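Local coordinates for BH0493 protein (Bacillus halodurans C-125, PDB 2QEE) that is a putative amidohydrolase that binds zinc and probably catalyses a metal-dependent hydrolytic or related reaction on a substrate not yet established, at residues Phe324-Phe329 against Asn337-Met342. Numbering follows the deposited sequence.
Sequences FGCWWF and NEMTRM
The side chain of Met339 reaches from its helix to the loop backbone and ends against Cys326 and Gly325. Cys326 SG lies against the SD-CE end of the methionine, 3.9 Å from SD and 3.8 Å from CE, and CE alone also reaches Gly325 O, at 3.5 Å. Cys326 points its CB toward the helix, and with SG anti to its own carbonyl carbon (chi1 -58°) the sulfur comes alongside the end of the methionine. Met339 is extended as far as SD and then bends at chi3 (64°), which swings the methyl aside, toward Gly325 O. A long, flexible thioether suits this place, since the CA atoms of Cys326 and Met339 are 7.7 Å apart and its apolar end meets a buried thiol; the cysteine, small and weakly polar, fits against that end. The loop follows strand 321-323 and leads into helix 333-347, at the strand-to-helix connection of a beta/alpha barrel of the kind expected in amidohydrolases; zinc is held nearby by His28, His30 and Asp357. Were Met339 cut back to an alanine, a gap would probably open beside Cys326 SG, and Gly325 O would lose the methyl that lies against it. That buried carbonyl also accepts a hydrogen bond from Arg343 NH2, farther along the same helix. Gly325 itself has a positive phi, favourable to glycine, and a CB there would crowd Phe324 CD1.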
ATOM      1  N   PHE C 324       9.523  13.132  -8.542  1.00 11.43           N
ATOM      2  CA  PHE C 324       9.339  12.834  -9.953  1.00 11.15           C
ATOM      3  C   PHE C 324       9.174  11.346 -10.187  1.00 13.37           C
ATOM      4  O   PHE C 324       9.882  10.533  -9.505  1.00 14.24           O
ATOM      5  CB  PHE C 324      10.484  13.386 -10.819  1.00 14.45           C
ATOM      6  CG  PHE C 324      11.801  12.657 -10.644  1.00 11.95           C
ATOM      7  CD1 PHE C 324      12.189  11.623 -11.527  1.00 14.16           C
ATOM      8  CD2 PHE C 324      12.667  13.035  -9.613  1.00 12.88           C
ATOM      9  CE1 PHE C 324      13.434  10.974 -11.380  1.00 15.51           C
ATOM     10  CE2 PHE C 324      13.940  12.396  -9.455  1.00 14.16           C
ATOM     11  CZ  PHE C 324      14.293  11.342 -10.378  1.00 11.26           C
ATOM     12  N   GLY C 325       8.215  11.013 -11.038  1.00 14.86           N
ATOM     13  CA  GLY C 325       8.190   9.743 -11.760  1.00 14.30           C
ATOM     14  C   GLY C 325       7.831   8.531 -10.892  1.00 15.27           C
ATOM     15  O   GLY C 325       7.723   8.579  -9.666  1.00 12.86           O
ATOM     16  N   CYS C 326       7.656   7.428 -11.607  1.00 15.75           N
ATOM     17  CA  CYS C 326       7.388   6.170 -10.998  1.00 13.92           C
ATOM     18  C   CYS C 326       8.471   5.269 -11.488  1.00 15.38           C
ATOM     19  O   CYS C 326       8.392   4.748 -12.582  1.00 17.30           O
ATOM     20  CB  CYS C 326       6.012   5.688 -11.498  1.00 15.32           C
ATOM     21  SG  CYS C 326       4.657   6.838 -11.146  1.00 16.72           S
ATOM     22  N   TRP C 327       9.479   5.096 -10.642  1.00 13.85           N
ATOM     23  CA  TRP C 327      10.733   4.523 -11.056  1.00 15.46           C
ATOM     24  C   TRP C 327      10.690   2.995 -11.029  1.00 18.74           C
ATOM     25  O   TRP C 327      10.392   2.411  -9.967  1.00 16.97           O
ATOM     26  CB  TRP C 327      11.769   5.040 -10.021  1.00 18.25           C
ATOM     27  CG  TRP C 327      13.197   4.685 -10.266  1.00 17.62           C
ATOM     28  CD1 TRP C 327      13.806   4.503 -11.473  1.00 21.98           C
ATOM     29  CD2 TRP C 327      14.215   4.489  -9.261  1.00 17.19           C
ATOM     30  NE1 TRP C 327      15.139   4.177 -11.280  1.00 21.88           N
ATOM     31  CE2 TRP C 327      15.416   4.168  -9.942  1.00 20.46           C
ATOM     32  CE3 TRP C 327      14.229   4.575  -7.864  1.00 16.22           C
ATOM     33  CZ2 TRP C 327      16.628   3.910  -9.265  1.00 21.46           C
ATOM     34  CZ3 TRP C 327      15.444   4.329  -7.194  1.00 17.34           C
ATOM     35  CH2 TRP C 327      16.608   3.995  -7.894  1.00 20.34           C
ATOM     36  N   TRP C 328      11.016   2.391 -12.171  1.00 16.90           N
ATOM     37  CA  TRP C 328      11.463   0.982 -12.278  1.00 18.76           C
ATOM     38  C   TRP C 328      10.374   0.014 -11.752  1.00 16.82           C
ATOM     39  O   TRP C 328       9.346  -0.212 -12.402  1.00 16.28           O
ATOM     40  CB  TRP C 328      12.761   0.853 -11.471  1.00 20.66           C
ATOM     41  CG  TRP C 328      13.601  -0.327 -11.678  1.00 21.44           C
ATOM     42  CD1 TRP C 328      13.323  -1.485 -12.374  1.00 22.16           C
ATOM     43  CD2 TRP C 328      14.948  -0.448 -11.200  1.00 21.38           C
ATOM     44  NE1 TRP C 328      14.447  -2.327 -12.335  1.00 23.86           N
ATOM     45  CE2 TRP C 328      15.438  -1.697 -11.625  1.00 22.35           C
ATOM     46  CE3 TRP C 328      15.774   0.387 -10.442  1.00 26.78           C
ATOM     47  CZ2 TRP C 328      16.728  -2.140 -11.301  1.00 22.34           C
ATOM     48  CZ3 TRP C 328      17.063  -0.045 -10.138  1.00 24.91           C
ATOM     49  CH2 TRP C 328      17.520  -1.300 -10.573  1.00 26.82           C
ATOM     50  N   PHE C 329      10.530  -0.487 -10.536  1.00 16.54           N
ATOM     51  CA  PHE C 329       9.524  -1.454  -9.988  1.00 15.44           C
ATOM     52  C   PHE C 329       8.185  -0.766  -9.612  1.00 13.09           C
ATOM     53  O   PHE C 329       7.177  -1.422  -9.379  1.00 13.79           O
ATOM     54  CB  PHE C 329      10.077  -2.220  -8.807  1.00 16.04           C
ATOM     55  CG  PHE C 329      11.344  -2.945  -9.128  1.00  9.15           C
ATOM     56  CD1 PHE C 329      11.413  -3.821 -10.186  1.00 18.49           C
ATOM     57  CD2 PHE C 329      12.483  -2.727  -8.335  1.00 15.34           C
ATOM     58  CE1 PHE C 329      12.611  -4.464 -10.458  1.00 18.57           C
ATOM     59  CE2 PHE C 329      13.664  -3.356  -8.604  1.00 15.11           C
ATOM     60  CZ  PHE C 329      13.742  -4.207  -9.643  1.00 18.97           C
ATOM     61  N   ASN C 337      -0.942   4.299 -11.068  1.00 10.78           N
ATOM     62  CA  ASN C 337      -2.254   4.865 -10.769  1.00 11.85           C
ATOM     63  C   ASN C 337      -2.317   5.306  -9.276  1.00 11.64           C
ATOM     64  O   ASN C 337      -2.717   6.445  -8.934  1.00 13.25           O
ATOM     65  CB  ASN C 337      -3.322   3.798 -11.023  1.00 12.54           C
ATOM     66  CG  ASN C 337      -4.707   4.348 -10.730  1.00 15.23           C
ATOM     67  OD1 ASN C 337      -5.122   5.326 -11.367  1.00 13.04           O
ATOM     68  ND2 ASN C 337      -5.376   3.763  -9.767  1.00 15.50           N
ATOM     69  N   GLU C 338      -1.992   4.412  -8.333  1.00  9.98           N
ATOM     70  CA  GLU C 338      -2.080   4.822  -6.923  1.00 10.45           C
ATOM     71  C   GLU C 338      -1.152   5.986  -6.603  1.00 10.93           C
ATOM     72  O   GLU C 338      -1.578   6.921  -5.891  1.00 11.01           O
ATOM     73  CB  GLU C 338      -1.900   3.650  -5.955  1.00 10.84           C
ATOM     74  CG  GLU C 338      -0.437   3.121  -5.843  1.00 10.82           C
ATOM     75  CD  GLU C 338      -0.318   1.963  -4.786  1.00 11.18           C
ATOM     76  OE1 GLU C 338       0.776   1.794  -4.188  1.00 14.28           O
ATOM     77  OE2 GLU C 338      -1.309   1.211  -4.579  1.00 15.66           O
ATOM     78  N   MET C 339       0.077   5.981  -7.150  1.00 10.44           N
ATOM     79  CA  MET C 339       1.014   7.027  -6.839  1.00 11.91           C
ATOM     80  C   MET C 339       0.507   8.366  -7.382  1.00 11.77           C
ATOM     81  O   MET C 339       0.590   9.359  -6.697  1.00 10.93           O
ATOM     82  CB  MET C 339       2.365   6.687  -7.484  1.00  9.95           C
ATOM     83  CG  MET C 339       3.178   5.655  -6.668  1.00  9.72           C
ATOM     84  SD  MET C 339       4.737   5.289  -7.567  1.00 14.00           S
ATOM     85  CE  MET C 339       5.532   6.930  -7.492  1.00 13.12           C
ATOM     86  N   THR C 340       0.048   8.394  -8.633  1.00 10.48           N
ATOM     87  CA  THR C 340      -0.386   9.626  -9.287  1.00 10.56           C
ATOM     88  C   THR C 340      -1.594  10.229  -8.532  1.00 11.75           C
ATOM     89  O   THR C 340      -1.677  11.429  -8.359  1.00 11.96           O
ATOM     90  CB  THR C 340      -0.630   9.374 -10.803  1.00 11.11           C
ATOM     91  OG1 THR C 340       0.606   8.882 -11.394  1.00 10.81           O
ATOM     92  CG2 THR C 340      -1.037  10.648 -11.547  1.00 10.36           C
ATOM     93  N   ARG C 341      -2.507   9.371  -8.078  1.00 10.42           N
ATOM     94  CA  ARG C 341      -3.664   9.839  -7.326  1.00  9.36           C
ATOM     95  C   ARG C 341      -3.248  10.420  -5.976  1.00 10.09           C
ATOM     96  O   ARG C 341      -3.712  11.498  -5.593  1.00 13.63           O
ATOM     97  CB  ARG C 341      -4.692   8.685  -7.165  1.00 10.66           C
ATOM     98  CG  ARG C 341      -5.362   8.380  -8.515  1.00 12.73           C
ATOM     99  CD  ARG C 341      -6.299   7.213  -8.482  1.00 12.20           C
ATOM    100  NE  ARG C 341      -6.895   7.048  -9.825  1.00 13.36           N
ATOM    101  CZ  ARG C 341      -7.976   7.745 -10.250  1.00 14.43           C
ATOM    102  NH1 ARG C 341      -8.633   8.596  -9.415  1.00 13.32           N
ATOM    103  NH2 ARG C 341      -8.411   7.575 -11.475  1.00 15.58           N
ATOM    104  N   MET C 342      -2.405   9.713  -5.226  1.00 10.67           N
ATOM    105  CA  MET C 342      -1.916  10.210  -3.930  1.00 10.67           C
ATOM    106  C   MET C 342      -1.205  11.553  -4.111  1.00 12.29           C
ATOM    107  O   MET C 342      -1.455  12.508  -3.381  1.00 11.65           O
ATOM    108  CB  MET C 342      -0.951   9.225  -3.219  1.00 11.52           C
ATOM    109  CG  MET C 342      -1.660   7.912  -2.757  1.00 14.14           C
ATOM    110  SD  MET C 342      -0.514   6.960  -1.745  1.00 14.60           S
ATOM    111  CE  MET C 342       0.725   6.358  -2.920  1.00 14.69           C
TER